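Local coordinates for protein DynE8 (Micromonospora chersina, PDB 4AMM) that is an iterative enediyne polyketide synthase of the dynemicin pathway, whose acyltransferase domain, the part crystallised, probably loads acyl units for chain extension, at residues A220-A223 and A224-L228; R256-E259 and A260-A264. One frame throughout, in Å; residues are numbered along the deposited sequence.

Contact 1 and contact 2 both belong to the acyltransferase domain. Contact 1 covers the lead-in and N-terminal start of helix 222-229. Contact 2 lies within helix 251-264, in its C-terminal part. Both sit well away from the centre of the chain. Contact 1 lies at the surface, while contact 2 is partly buried through V257 and A261. Their backbones use the same i to i+4 bonds, but their side-chain chemistry differs. Contact 1 has an aspartate side chain that caps one amide of the first turn. Contact 2 has a histidine ring lying over a carbonyl oxygen and, in one of two modelled conformers, an arginine over another. The helices pack together through L228, whose CD2 is 3.9 Å from A264 CB.

Contact 1. Residues A220-A223 and A224-L228; sequences ADLA and AAREL
D221 OD1 accepts from A224 N at 2.9 Å, and the amide meets the oxygen nearly along its C-O axis. The carboxylate can reach it because CG sits between the backbone N and the carbonyl carbon, chi1 67°. OD1 also lies 3.4 Å from A224 CB. The carbonyl O of the same residue takes A225 N at 2.8 Å. D221 therefore holds two successive amides of the first turn. With an alanine here, A224 N is likely to lose its side-chain acceptor and the first turn its cap. Before the cap, A220 CB packs on A224 CB at 3.8 Å.

L222 and R226 lie side by side one turn apart and point the same way. L222 CD1 is 3.9 Å from R226 NH1 and sits over one guanidinium face, near its rim. Along the backbone, R226 N bonds to L222 O at 2.9 Å, and E227 N to A223 O.

Around this turn, D221 also touches E242. L222 and R226 both rest on V236 of strand 235-241. A225 and L228 lean on L218 of strand 213-218, so the helix lies against the mixed sheet. An aspartate just before the first turn, bonded to the amide three residues on, is a classic N-cap.

Contact 2. Residues R256-E259 and A260-A264; sequences RVAE and AARHA
H263 lays its ring over the carbonyl oxygen of E259, four residues before it. Its CB starts 3.8 Å from E259 O. CG is much closer to that oxygen, at 3.2 Å. It stands anti to the carbonyl carbon (chi1 -58°), which swings the ring back along the helix. ND1 is also 3.2 Å from E259 O, but the angle is too poor for a hydrogen bond. CE1 follows at 3.4 Å from the same oxygen, and NE2, at the far end of the ring, at 3.6 Å. E259 O thus sits over the centre of one ring face, 3.1 Å from the plane.

The same oxygen accepts from H263 N, one of the i to i+4 bonds of this regular alpha-helix. R262 N likewise bonds to A258 O at 3.0 Å. V257 and A261 of helix 251-264 are buried. V257 touches T232 and A234, while A260 and A261 meet L228 of helix 222-229. R256 reaches the same loop as V257, where its NH1 bonds to T232 O.

R262 was modelled in two conformers. In one of them its guanidinium lies over A258 O and E259 CA, so this placement is doubtful.

Contact 1. Residues A220-A223 and A224-L228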
# COMPACT_ATOMS: atom_id res chain seq x y z
N ALA A 220 1.21 -8.21 18.98
CA ALA A 220 0.76 -9.56 19.29
C ALA A 220 -0.11 -10.04 18.11
O ALA A 220 -0.52 -9.24 17.25
CB ALA A 220 -0.11 -9.53 20.58
N ASP A 221 -0.35 -11.36 18.08
CA ASP A 221 -1.18 -11.94 17.06
C ASP A 221 -2.65 -11.98 17.40
O ASP A 221 -3.06 -11.59 18.50
CB ASP A 221 -0.64 -13.32 16.63
CG ASP A 221 -0.72 -14.36 17.69
OD1 ASP A 221 -1.47 -14.36 18.65
OD2 ASP A 221 0.04 -15.37 17.53
N LEU A 222 -3.46 -12.48 16.47
CA LEU A 222 -4.92 -12.44 16.66
C LEU A 222 -5.36 -13.25 17.89
O LEU A 222 -6.18 -12.76 18.69
CB LEU A 222 -5.55 -12.96 15.36
CG LEU A 222 -7.10 -13.03 15.40
CD1 LEU A 222 -7.71 -11.65 15.47
CD2 LEU A 222 -7.58 -13.68 14.15
N ALA A 223 -4.85 -14.44 18.07
CA ALA A 223 -5.23 -15.21 19.27
C ALA A 223 -4.80 -14.51 20.55
O ALA A 223 -5.56 -14.52 21.54
CB ALA A 223 -4.52 -16.54 19.25
N ALA A 224 -3.61 -13.88 20.58
CA ALA A 224 -3.23 -13.23 21.78
C ALA A 224 -4.14 -12.03 22.01
O ALA A 224 -4.49 -11.75 23.19
CB ALA A 224 -1.77 -12.81 21.68
N ALA A 225 -4.48 -11.30 20.95
CA ALA A 225 -5.41 -10.17 21.12
C ALA A 225 -6.76 -10.57 21.66
O ALA A 225 -7.35 -9.90 22.49
CB ALA A 225 -5.58 -9.45 19.83
N ARG A 226 -7.28 -11.67 21.12
CA ARG A 226 -8.58 -12.16 21.57
C ARG A 226 -8.53 -12.64 22.96
O ARG A 226 -9.50 -12.48 23.71
CB ARG A 226 -9.08 -13.27 20.60
CG ARG A 226 -9.57 -12.68 19.28
CD ARG A 226 -11.14 -12.83 19.18
NE ARG A 226 -11.70 -12.05 18.09
CZ ARG A 226 -11.65 -12.37 16.80
NH1 ARG A 226 -11.00 -13.49 16.37
NH2 ARG A 226 -12.24 -11.53 15.92
N GLU A 227 -7.41 -13.24 23.40
CA GLU A 227 -7.28 -13.58 24.84
C GLU A 227 -7.24 -12.34 25.75
O GLU A 227 -7.96 -12.31 26.75
CB GLU A 227 -6.00 -14.40 25.01
CG GLU A 227 -5.79 -14.91 26.47
CD GLU A 227 -4.37 -15.43 26.70
OE1 GLU A 227 -4.11 -16.57 26.32
OE2 GLU A 227 -3.51 -14.68 27.26
N LEU A 228 -6.53 -11.29 25.34
CA LEU A 228 -6.49 -10.07 26.14
C LEU A 228 -7.85 -9.38 26.18
O LEU A 228 -8.24 -8.78 27.21
CB LEU A 228 -5.45 -9.05 25.59
CG LEU A 228 -3.98 -9.45 25.66
CD1 LEU A 228 -3.04 -8.44 24.96
CD2 LEU A 228 -3.54 -9.55 27.13

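Contact 2. Residues R256-E259 and A260-A264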
# COMPACT_ATOMS: atom_id res chain seq x y z
N ARG A 256 -9.33 -1.91 30.20
CA ARG A 256 -9.27 -3.32 30.62
C ARG A 256 -8.22 -4.06 29.80
O ARG A 256 -7.47 -4.91 30.33
CB ARG A 256 -10.65 -4.05 30.58
CG ARG A 256 -11.71 -3.34 31.47
CD ARG A 256 -13.07 -3.91 31.16
NE ARG A 256 -14.08 -3.16 31.87
CZ ARG A 256 -15.23 -2.78 31.39
NH1 ARG A 256 -15.59 -3.10 30.15
NH2 ARG A 256 -16.04 -2.00 32.14
N VAL A 257 -8.20 -3.82 28.48
CA VAL A 257 -7.23 -4.53 27.67
C VAL A 257 -5.83 -4.03 28.00
O VAL A 257 -4.93 -4.84 28.00
CB VAL A 257 -7.56 -4.25 26.14
CG1 VAL A 257 -6.51 -4.94 25.23
CG2 VAL A 257 -8.96 -4.79 25.73
N ALA A 258 -5.67 -2.74 28.20
CA ALA A 258 -4.32 -2.21 28.44
C ALA A 258 -3.79 -2.83 29.75
O ALA A 258 -2.60 -3.16 29.82
CB ALA A 258 -4.34 -0.72 28.55
N GLU A 259 -4.64 -2.97 30.78
CA GLU A 259 -4.25 -3.66 32.04
C GLU A 259 -3.83 -5.05 31.77
O GLU A 259 -2.80 -5.51 32.26
CB GLU A 259 -5.43 -3.80 33.00
CG GLU A 259 -5.76 -2.52 33.73
CD GLU A 259 -7.06 -2.73 34.53
OE1 GLU A 259 -7.16 -3.80 35.21
OE2 GLU A 259 -7.96 -1.90 34.33
N ALA A 260 -4.66 -5.80 31.02
CA ALA A 260 -4.37 -7.19 30.69
C ALA A 260 -3.06 -7.30 29.93
O ALA A 260 -2.28 -8.21 30.18
CB ALA A 260 -5.53 -7.89 29.89
N ALA A 261 -2.84 -6.39 29.00
CA ALA A 261 -1.66 -6.45 28.15
C ALA A 261 -0.41 -6.22 29.02
O ALA A 261 0.57 -6.97 28.88
CB ALA A 261 -1.74 -5.42 27.03
N ARG A 262 -0.47 -5.26 29.95
CA ARG A 262 0.69 -5.06 30.82
C ARG A 262 0.98 -6.28 31.69
O ARG A 262 2.15 -6.68 31.81
CB ARG A 262 0.51 -3.81 31.67
CG ARG A 262 0.71 -2.54 30.93
CD ARG A 262 0.84 -1.33 31.89
NE ARG A 262 -0.29 -1.25 32.80
CZ ARG A 262 -1.43 -0.63 32.53
NH1 ARG A 262 -1.61 -0.02 31.35
NH2 ARG A 262 -2.39 -0.62 33.42
N HIS A 263 -0.07 -6.95 32.18
CA HIS A 263 0.12 -8.18 32.99
C HIS A 263 0.72 -9.33 32.20
O HIS A 263 1.56 -10.12 32.71
CB HIS A 263 -1.19 -8.64 33.61
CG HIS A 263 -1.86 -7.60 34.48
ND1 HIS A 263 -1.23 -6.43 34.86
CD2 HIS A 263 -3.09 -7.57 35.05
CE1 HIS A 263 -2.05 -5.71 35.61
NE2 HIS A 263 -3.18 -6.39 35.76
N ALA A 264 0.35 -9.43 30.93
CA ALA A 264 0.81 -10.48 30.06
C ALA A 264 2.16 -10.16 29.43
O ALA A 264 2.74 -10.99 28.71
CB ALA A 264 -0.27 -10.75 28.95